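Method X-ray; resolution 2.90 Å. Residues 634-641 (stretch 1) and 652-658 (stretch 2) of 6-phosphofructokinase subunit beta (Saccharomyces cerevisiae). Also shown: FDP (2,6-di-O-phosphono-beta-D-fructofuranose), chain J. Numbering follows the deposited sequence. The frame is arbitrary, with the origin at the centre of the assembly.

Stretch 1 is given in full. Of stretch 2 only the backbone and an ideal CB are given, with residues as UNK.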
# COMPACT_ATOMS: atom_id res chain seq x y z
N LEU B 634 -4.02 8.48 -4.77
CA LEU B 634 -4.65 7.65 -5.78
C LEU B 634 -3.71 7.07 -6.83
O LEU B 634 -3.20 7.79 -7.68
CB LEU B 634 -5.73 8.46 -6.47
CG LEU B 634 -6.88 8.84 -5.53
CD1 LEU B 634 -7.65 9.98 -6.15
CD2 LEU B 634 -7.79 7.62 -5.30
N SER B 635 -3.48 5.75 -6.76
CA SER B 635 -2.61 5.07 -7.71
C SER B 635 -3.37 4.74 -8.97
O SER B 635 -4.60 4.73 -8.99
CB SER B 635 -2.10 3.76 -7.13
OG SER B 635 -3.10 2.76 -7.23
N ALA B 636 -2.65 4.42 -10.03
CA ALA B 636 -3.30 4.06 -11.26
C ALA B 636 -4.33 2.98 -10.94
O ALA B 636 -5.43 2.99 -11.48
CB ALA B 636 -2.29 3.54 -12.24
N THR B 637 -3.97 2.07 -10.04
CA THR B 637 -4.87 0.99 -9.65
C THR B 637 -6.07 1.51 -8.91
O THR B 637 -7.20 1.21 -9.27
CB THR B 637 -4.18 -0.02 -8.75
OG1 THR B 637 -3.09 -0.60 -9.46
CG2 THR B 637 -5.11 -1.12 -8.37
N LYS B 638 -5.85 2.31 -7.88
CA LYS B 638 -6.99 2.82 -7.13
C LYS B 638 -7.88 3.72 -7.94
O LYS B 638 -9.10 3.78 -7.74
CB LYS B 638 -6.55 3.56 -5.87
CG LYS B 638 -6.60 2.69 -4.64
CD LYS B 638 -7.97 2.13 -4.46
CE LYS B 638 -7.97 1.10 -3.39
NZ LYS B 638 -9.35 0.65 -3.16
N LEU B 639 -7.25 4.45 -8.85
CA LEU B 639 -7.96 5.37 -9.70
C LEU B 639 -8.95 4.60 -10.56
O LEU B 639 -10.11 5.00 -10.69
CB LEU B 639 -6.94 6.10 -10.56
CG LEU B 639 -7.18 7.57 -10.78
CD1 LEU B 639 -7.56 8.20 -9.47
CD2 LEU B 639 -5.91 8.18 -11.35
N ALA B 640 -8.50 3.49 -11.15
CA ALA B 640 -9.39 2.67 -11.99
C ALA B 640 -10.57 2.19 -11.14
O ALA B 640 -11.71 2.25 -11.57
CB ALA B 640 -8.64 1.50 -12.54
N GLU B 641 -10.28 1.73 -9.93
CA GLU B 641 -11.30 1.27 -9.02
C GLU B 641 -12.30 2.35 -8.70
O GLU B 641 -13.51 2.11 -8.73
CB GLU B 641 -10.67 0.80 -7.73
CG GLU B 641 -10.04 -0.54 -7.85
CD GLU B 641 -9.37 -0.92 -6.58
OE1 GLU B 641 -9.89 -0.53 -5.51
OE2 GLU B 641 -8.33 -1.60 -6.65
N UNK B 652 -16.24 0.85 -17.42
CA UNK B 652 -15.30 0.58 -16.34
C UNK B 652 -13.89 1.04 -16.71
O UNK B 652 -13.66 1.60 -17.80
CB UNK B 652 -15.30 -0.91 -16.00
N UNK B 653 -12.95 0.81 -15.80
CA UNK B 653 -11.57 1.20 -16.03
C UNK B 653 -10.62 0.20 -15.42
O UNK B 653 -10.92 -0.38 -14.37
CB UNK B 653 -11.30 2.60 -15.46
N UNK B 654 -9.48 -0.00 -16.08
CA UNK B 654 -8.47 -0.92 -15.59
C UNK B 654 -7.15 -0.19 -15.49
O UNK B 654 -6.94 0.82 -16.13
CB UNK B 654 -8.35 -2.15 -16.50
N UNK B 655 -6.25 -0.69 -14.65
CA UNK B 655 -4.96 -0.00 -14.53
C UNK B 655 -3.93 -0.56 -15.52
O UNK B 655 -4.08 -1.67 -16.06
CB UNK B 655 -4.43 -0.12 -13.10
N UNK B 656 -2.90 0.23 -15.79
CA UNK B 656 -1.84 -0.19 -16.70
C UNK B 656 -0.53 0.36 -16.18
O UNK B 656 -0.42 1.56 -15.95
CB UNK B 656 -2.11 0.28 -18.13
N UNK B 657 0.44 -0.53 -15.99
CA UNK B 657 1.73 -0.11 -15.49
C UNK B 657 2.89 -0.48 -16.42
O UNK B 657 3.59 -1.46 -16.18
CB UNK B 657 1.96 -0.72 -14.11
N UNK B 658 3.10 0.31 -17.48
CA UNK B 658 4.17 0.05 -18.44
C UNK B 658 5.50 0.03 -17.71
O UNK B 658 6.44 -0.65 -18.13
CB UNK B 658 4.18 1.10 -19.55
P1 FDP J . -7.93 -15.01 -19.08
O1P FDP J . -8.79 -15.74 -20.04
O2P FDP J . -7.06 -16.03 -18.17
O3P FDP J . -8.79 -14.13 -18.05
O1 FDP J . -4.12 -12.95 -17.61
C1 FDP J . -4.92 -13.87 -18.36
C2 FDP J . -6.04 -13.10 -19.07
O2 FDP J . -6.91 -13.99 -19.79
C3 FDP J . -5.48 -12.07 -20.04
O3 FDP J . -5.59 -12.55 -21.38
C4 FDP J . -6.46 -10.92 -19.86
O4 FDP J . -5.82 -9.71 -20.29
C5 FDP J . -6.61 -10.97 -18.34
O5 FDP J . -6.79 -12.38 -18.08
C6 FDP J . -7.83 -10.21 -17.81
O6 FDP J . -7.83 -8.84 -18.19
P2 FDP J . -9.12 -7.94 -17.86
O4P FDP J . -9.04 -7.38 -16.49
O5P FDP J . -9.19 -6.79 -18.98
O6P FDP J . -10.39 -8.89 -18.08

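Stretch 1 enters a helix at Ala636, and the strand of stretch 2 runs antiparallel to it, the two axes approaching to 6.7 Å. The helix turns small residues toward the strand, Ala636 and Ala640, with Thr637 beside them, so the backbones can lie close and the strand meets a shallow surface.

Position 652 begins the strand. Its CA-to-CB bond points sideways, and no atom of stretch 1 lies within 5.5 Å of the ideal CB, so the helix sets little constraint here and polar or charged residues are as suitable as any. The residue is Asp652, whose carboxylate is hydrogen-bonded elsewhere in the structure.

At position 653 the CB points toward the helix, and the ideal CB already sits 3.9 Å from Ala640 O. Ala640 CA and the CA of position 653 are 4.8 Å apart. With so little separation, a small side chain fits most simply: alanine, glycine or perhaps serine. The residue is Ala653. Its CB packs 4.1 Å from Ala640 CB, and its carbonyl also takes part, with Ala653 O 3.5 Å from Ala640 CB.

Position 654 alternates, as a strand does, and directs its CB away from the helix. Stretch 1 therefore accepts many types, including long ones, while the bound sugar bisphosphate on that side favours a positive charge. The residue is Lys654, which extends toward a phosphate of FDP; NZ is modelled too close to O4P for the distance to be interpreted. Its backbone still touches the helix, Lys654 C lying 3.7 Å from Ala640 CB.

Position 655 faces the helix again. The ideal CB lies 3.6 Å from Ala636 O and 3.7 Å from Thr637 CA, with Ala640 CB at 4.5 Å. A compact apolar group suits this surface, such as alanine, valine or proline, and a phi of -91° is compatible with a proline ring. The residue is Pro655. Its ring lies along the helix from Ala636 to Ala640: CB is 3.7 Å from Thr637 CA, and CD is 3.9 Å from Ala640 CB.

Position 656 points away and finds nothing of stretch 1 near its ideal CB, so the helix leaves the choice wide. Ala656 occupies it.

Position 657 has a sideways CB with no helix atom within 5.5 Å. A small side chain would stop short; a long one could reach the start of the helix, where Thr637 offers a hydroxyl and Ala636 a methyl. Tyrosine, combining an apolar ring with a polar tip, answers both, though other long polar residues might reach. The residue is Tyr657, with chi1 in the m well. Its OH forms a hydrogen bond of 2.7 Å with Thr637 OG1, which lies at the ring edge, while CZ packs 3.5 Å from Ala636 CB. Nearby, Ser635 OG caps the helix by accepting from Lys638 N at 2.9 Å.

Position 658 is out of reach of stretch 1, and its phi of -58° permits proline among many others; the residue is Pro658.

Stretch 2 (652-658) DAKPAYP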
# COMPACT_ATOMS: atom_id res chain seq x y z
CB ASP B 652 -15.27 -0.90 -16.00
CG ASP B 652 -14.71 -1.73 -17.12
OD1 ASP B 652 -14.39 -2.93 -16.93
OD2 ASP B 652 -14.58 -1.16 -18.22
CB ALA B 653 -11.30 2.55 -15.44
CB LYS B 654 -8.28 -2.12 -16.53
CG LYS B 654 -9.47 -3.06 -16.63
CD LYS B 654 -10.01 -3.37 -15.26
CE LYS B 654 -11.04 -4.48 -15.29
NZ LYS B 654 -10.41 -5.81 -15.41
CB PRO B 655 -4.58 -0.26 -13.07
CG PRO B 655 -5.16 -1.61 -12.82
CD PRO B 655 -6.47 -1.63 -13.54
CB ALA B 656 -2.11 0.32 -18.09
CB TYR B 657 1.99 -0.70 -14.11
CG TYR B 657 1.12 -0.14 -13.01
CD1 TYR B 657 -0.12 -0.69 -12.75
CD2 TYR B 657 1.55 0.90 -12.22
CE1 TYR B 657 -0.93 -0.21 -11.69
CE2 TYR B 657 0.77 1.38 -11.18
CZ TYR B 657 -0.47 0.82 -10.91
OH TYR B 657 -1.23 1.29 -9.87
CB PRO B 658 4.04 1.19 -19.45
CG PRO B 658 3.43 2.26 -18.65
CD PRO B 658 2.41 1.57 -17.82
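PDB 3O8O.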